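PDB 3H8U: uncharacterized conserved protein with double-stranded beta-helix domain from Klebsiella pneumoniae subsp. pneumoniae MGH 78578, which is of unknown function but has a cupin fold and probably binds a metal ion inside its small beta-barrel. Local coordinates for residues Asp62-Glu72 with Met100-Ser111. Numbering follows the deposited sequence.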
loop_
_atom_site.group_PDB
_atom_site.type_symbol
_atom_site.label_atom_id
_atom_site.label_comp_id
_atom_site.label_asym_id
_atom_site.label_seq_id
_atom_site.Cartn_x
_atom_site.Cartn_y
_atom_site.Cartn_z
ATOM N N ASP A 62 1.008 -8.534 -6.558
ATOM C CA ASP A 62 1.191 -8.308 -5.146
ATOM C C ASP A 62 2.153 -7.134 -4.946
ATOM O O ASP A 62 3.340 -7.200 -5.287
ATOM C CB ASP A 62 1.739 -9.566 -4.476
ATOM C CG ASP A 62 1.716 -9.495 -2.957
ATOM O OD1 ASP A 62 1.262 -8.462 -2.379
ATOM O OD2 ASP A 62 2.160 -10.514 -2.343
ATOM N N THR A 63 1.604 -6.056 -4.422
ATOM C CA THR A 63 2.343 -4.834 -4.169
ATOM C C THR A 63 2.562 -4.702 -2.661
ATOM O O THR A 63 1.595 -4.638 -1.888
ATOM C CB THR A 63 1.595 -3.573 -4.700
ATOM O OG1 THR A 63 1.328 -3.736 -6.100
ATOM C CG2 THR A 63 2.492 -2.337 -4.511
ATOM N N TRP A 64 3.833 -4.675 -2.250
ATOM C CA TRP A 64 4.185 -4.497 -0.861
ATOM C C TRP A 64 4.691 -3.105 -0.575
ATOM O O TRP A 64 5.524 -2.576 -1.300
ATOM C CB TRP A 64 5.305 -5.444 -0.427
ATOM C CG TRP A 64 5.067 -6.894 -0.528
ATOM C CD1 TRP A 64 3.942 -7.535 -0.940
ATOM C CD2 TRP A 64 5.990 -7.917 -0.134
ATOM N NE1 TRP A 64 4.108 -8.886 -0.826
ATOM C CE2 TRP A 64 5.359 -9.152 -0.353
ATOM C CE3 TRP A 64 7.289 -7.901 0.400
ATOM C CZ2 TRP A 64 5.968 -10.368 -0.068
ATOM C CZ3 TRP A 64 7.902 -9.115 0.688
ATOM C CH2 TRP A 64 7.245 -10.332 0.457
ATOM N N THR A 65 4.204 -2.510 0.520
ATOM C CA THR A 65 4.753 -1.238 0.983
ATOM C C THR A 65 5.369 -1.459 2.368
ATOM O O THR A 65 4.693 -1.837 3.315
ATOM C CB THR A 65 3.664 -0.121 0.995
ATOM O OG1 THR A 65 3.259 0.173 -0.342
ATOM C CG2 THR A 65 4.222 1.130 1.626
ATOM N N VAL A 66 6.672 -1.214 2.480
ATOM C CA VAL A 66 7.383 -1.534 3.691
ATOM C C VAL A 66 7.268 -0.392 4.726
ATOM O O VAL A 66 7.673 0.766 4.465
ATOM C CB VAL A 66 8.866 -1.905 3.400
ATOM C CG1 VAL A 66 9.518 -2.329 4.682
ATOM C CG2 VAL A 66 8.962 -3.049 2.353
ATOM N N ILE A 67 6.701 -0.737 5.882
ATOM C CA ILE A 67 6.502 0.170 7.035
ATOM C C ILE A 67 7.735 0.254 7.925
ATOM O O ILE A 67 8.127 1.334 8.380
ATOM C CB ILE A 67 5.306 -0.324 7.939
ATOM C CG1 ILE A 67 3.999 -0.457 7.129
ATOM C CG2 ILE A 67 5.074 0.593 9.092
ATOM C CD1 ILE A 67 3.638 0.822 6.397
ATOM N N SER A 68 8.346 -0.896 8.190
ATOM C CA SER A 68 9.408 -0.996 9.143
ATOM C C SER A 68 10.403 -2.050 8.718
ATOM O O SER A 68 10.015 -3.073 8.152
ATOM C CB SER A 68 8.768 -1.313 10.513
ATOM O OG SER A 68 9.639 -1.996 11.353
ATOM N N GLY A 69 11.689 -1.775 8.942
ATOM C CA GLY A 69 12.725 -2.809 8.877
ATOM C C GLY A 69 13.296 -3.048 7.501
ATOM O O GLY A 69 13.038 -2.299 6.559
ATOM N N GLU A 70 14.081 -4.117 7.410
ATOM C CA GLU A 70 14.820 -4.462 6.213
ATOM C C GLU A 70 14.635 -5.971 5.936
ATOM O O GLU A 70 14.506 -6.765 6.883
ATOM C CB GLU A 70 16.295 -4.135 6.419
ATOM C CG GLU A 70 16.628 -2.635 6.533
ATOM C CD GLU A 70 18.119 -2.333 6.464
ATOM O OE1 GLU A 70 18.899 -3.154 5.934
ATOM O OE2 GLU A 70 18.513 -1.248 6.925
ATOM N N ALA A 71 14.654 -6.362 4.663
ATOM C CA ALA A 71 14.531 -7.757 4.278
ATOM C C ALA A 71 15.293 -8.042 2.998
ATOM O O ALA A 71 15.597 -7.131 2.225
ATOM C CB ALA A 71 13.067 -8.144 4.092
ATOM N N GLU A 72 15.603 -9.321 2.821
ATOM C CA GLU A 72 16.052 -9.869 1.552
ATOM C C GLU A 72 14.810 -10.267 0.797
ATOM O O GLU A 72 14.112 -11.154 1.240
ATOM C CB GLU A 72 16.769 -11.173 1.755
ATOM C CG GLU A 72 18.074 -11.182 2.399
ATOM C CD GLU A 72 18.523 -12.651 2.652
ATOM O OE1 GLU A 72 17.958 -13.657 2.073
ATOM O OE2 GLU A 72 19.426 -12.792 3.466
HETATM N N MSE A 100 13.021 -12.735 3.567
HETATM C CA MSE A 100 13.547 -13.047 4.892
HETATM C C MSE A 100 13.931 -11.732 5.574
HETATM O O MSE A 100 14.631 -10.911 4.948
HETATM C CB MSE A 100 14.774 -13.977 4.824
HETATM C CG MSE A 100 15.040 -14.628 6.222
HETATM SE SE MSE A 100 16.836 -14.948 6.579
HETATM C CE MSE A 100 17.381 -13.161 6.316
ATOM N N ASN A 101 13.479 -11.543 6.823
ATOM C CA ASN A 101 13.879 -10.382 7.646
ATOM C C ASN A 101 15.367 -10.540 8.002
ATOM O O ASN A 101 15.733 -11.390 8.830
ATOM C CB ASN A 101 13.029 -10.247 8.914
ATOM C CG ASN A 101 13.424 -9.065 9.737
ATOM O OD1 ASN A 101 14.423 -8.437 9.421
ATOM N ND2 ASN A 101 12.647 -8.724 10.774
ATOM N N SER A 102 16.214 -9.705 7.389
ATOM C CA SER A 102 17.659 -9.712 7.621
ATOM C C SER A 102 18.081 -8.840 8.823
ATOM O O SER A 102 19.250 -8.867 9.236
ATOM C CB SER A 102 18.399 -9.261 6.354
ATOM O OG SER A 102 17.796 -8.090 5.822
ATOM N N GLY A 103 17.136 -8.083 9.378
ATOM C CA GLY A 103 17.321 -7.464 10.685
ATOM C C GLY A 103 17.965 -6.089 10.626
ATOM O O GLY A 103 18.460 -5.694 9.554
ATOM N N PRO A 104 18.065 -5.412 11.780
ATOM C CA PRO A 104 17.644 -5.899 13.107
ATOM C C PRO A 104 16.189 -5.713 13.489
ATOM O O PRO A 104 15.718 -6.403 14.394
ATOM C CB PRO A 104 18.516 -5.095 14.060
ATOM C CG PRO A 104 18.897 -3.891 13.335
ATOM C CD PRO A 104 18.831 -4.155 11.887
ATOM N N GLU A 105 15.497 -4.773 12.855
ATOM C CA GLU A 105 14.182 -4.388 13.306
ATOM C C GLU A 105 13.142 -5.401 12.835
ATOM O O GLU A 105 13.401 -6.141 11.880
ATOM C CB GLU A 105 13.834 -3.003 12.768
ATOM C CG GLU A 105 14.728 -1.924 13.321
ATOM C CD GLU A 105 14.289 -0.518 12.961
ATOM O OE1 GLU A 105 13.138 -0.303 12.532
ATOM O OE2 GLU A 105 15.115 0.391 13.157
ATOM N N PRO A 106 11.949 -5.403 13.484
ATOM C CA PRO A 106 10.845 -6.122 12.865
ATOM C C PRO A 106 10.648 -5.664 11.423
ATOM O O PRO A 106 10.780 -4.458 11.104
ATOM C CB PRO A 106 9.621 -5.747 13.716
ATOM C CG PRO A 106 10.085 -4.563 14.553
ATOM C CD PRO A 106 11.545 -4.745 14.739
ATOM N N PHE A 107 10.296 -6.605 10.558
ATOM C CA PHE A 107 10.008 -6.272 9.167
ATOM C C PHE A 107 8.492 -6.271 9.000
ATOM O O PHE A 107 7.852 -7.302 9.202
ATOM C CB PHE A 107 10.689 -7.300 8.264
ATOM C CG PHE A 107 10.331 -7.191 6.806
ATOM C CD1 PHE A 107 10.555 -6.015 6.105
ATOM C CD2 PHE A 107 9.830 -8.287 6.113
ATOM C CE1 PHE A 107 10.256 -5.920 4.729
ATOM C CE2 PHE A 107 9.542 -8.189 4.719
ATOM C CZ PHE A 107 9.745 -6.992 4.052
ATOM N N ILE A 108 7.919 -5.093 8.715
ATOM C CA ILE A 108 6.475 -4.958 8.630
ATOM C C ILE A 108 6.105 -4.295 7.311
ATOM O O ILE A 108 6.640 -3.236 6.954
ATOM C CB ILE A 108 5.919 -4.150 9.854
ATOM C CG1 ILE A 108 6.250 -4.847 11.168
ATOM C CG2 ILE A 108 4.407 -3.951 9.741
ATOM C CD1 ILE A 108 5.955 -4.044 12.405
ATOM N N PHE A 109 5.168 -4.909 6.602
ATOM C CA PHE A 109 4.711 -4.369 5.333
ATOM C C PHE A 109 3.236 -4.620 5.112
ATOM O O PHE A 109 2.631 -5.476 5.745
ATOM C CB PHE A 109 5.536 -4.893 4.142
ATOM C CG PHE A 109 5.408 -6.345 3.896
ATOM C CD1 PHE A 109 6.173 -7.253 4.628
ATOM C CD2 PHE A 109 4.552 -6.828 2.930
ATOM C CE1 PHE A 109 6.085 -8.604 4.396
ATOM C CE2 PHE A 109 4.441 -8.198 2.697
ATOM C CZ PHE A 109 5.237 -9.084 3.420
ATOM N N VAL A 110 2.695 -3.804 4.222
ATOM C CA VAL A 110 1.325 -3.886 3.804
ATOM C C VAL A 110 1.374 -4.464 2.401
ATOM O O VAL A 110 1.968 -3.878 1.496
ATOM C CB VAL A 110 0.665 -2.509 3.784
ATOM C CG1 VAL A 110 -0.776 -2.609 3.141
ATOM C CG2 VAL A 110 0.625 -1.927 5.194
ATOM N N SER A 111 0.702 -5.596 2.243
ATOM C CA SER A 111 0.509 -6.249 0.960
ATOM C C SER A 111 -0.883 -5.972 0.371
ATOM O O SER A 111 -1.899 -6.196 1.053
ATOM C CB SER A 111 0.661 -7.762 1.135
ATOM O OG SER A 111 0.130 -8.460 0.027
HETATM O O HOH W 1 12.624 0.692 9.994
HETATM O O HOH W 2 14.744 -5.627 9.657
HETATM O O HOH W 3 19.205 -6.166 6.944
#
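Ser111 OG donates to Asp62 OD1 at 2.7 Å, meeting the carboxylate on its syn side, a side-chain bond between two strands of the cupin double-stranded beta-helix. Strand 62-68 lies antiparallel to 107-111 in one sheet, and 70-72 pairs with the end of strand 97-101 in the other. Asp62 suits its place because its two oxygens serve separate partners: OD2 takes Trp64 NE1 from above the carboxylate plane, which pins the indole through its N-H. The same OD2 is also hydrogen-bonded to His97.

Thr65 and Val110 exchange backbone bonds. Beyond them a classic beta bulge puts both Ile67 N and Ser68 N on Ile108 O, at 2.7 and 3.1 Å. Ser68, with OG swung away from its backbone N (chi1 153°), gives that hydroxyl to Pro106 O at 2.7 Å. Gly69, at positive phi, brings its CA close against Pro106 O (3.4 Å, a CA-H...O contact) as the chain passes from one sheet to the other. Further on, Glu72 N donates to Met100 O, and Met100 N returns the bond to Glu72 O.

Inside the barrel, the six-membered ring of Trp64 and the Phe109 ring stack face to face with planes at 25° and centroids 4.0 Å apart; Trp44 stacks on Phe109 as well. On the outer side Thr65 and Val110 pack against the second subunit. Phe107 bridges the sheets: Val66 CG1 touches its CE1, while the small Ala71 sets its CB over the ring centre, 3.5 Å from the Phe107 centroid.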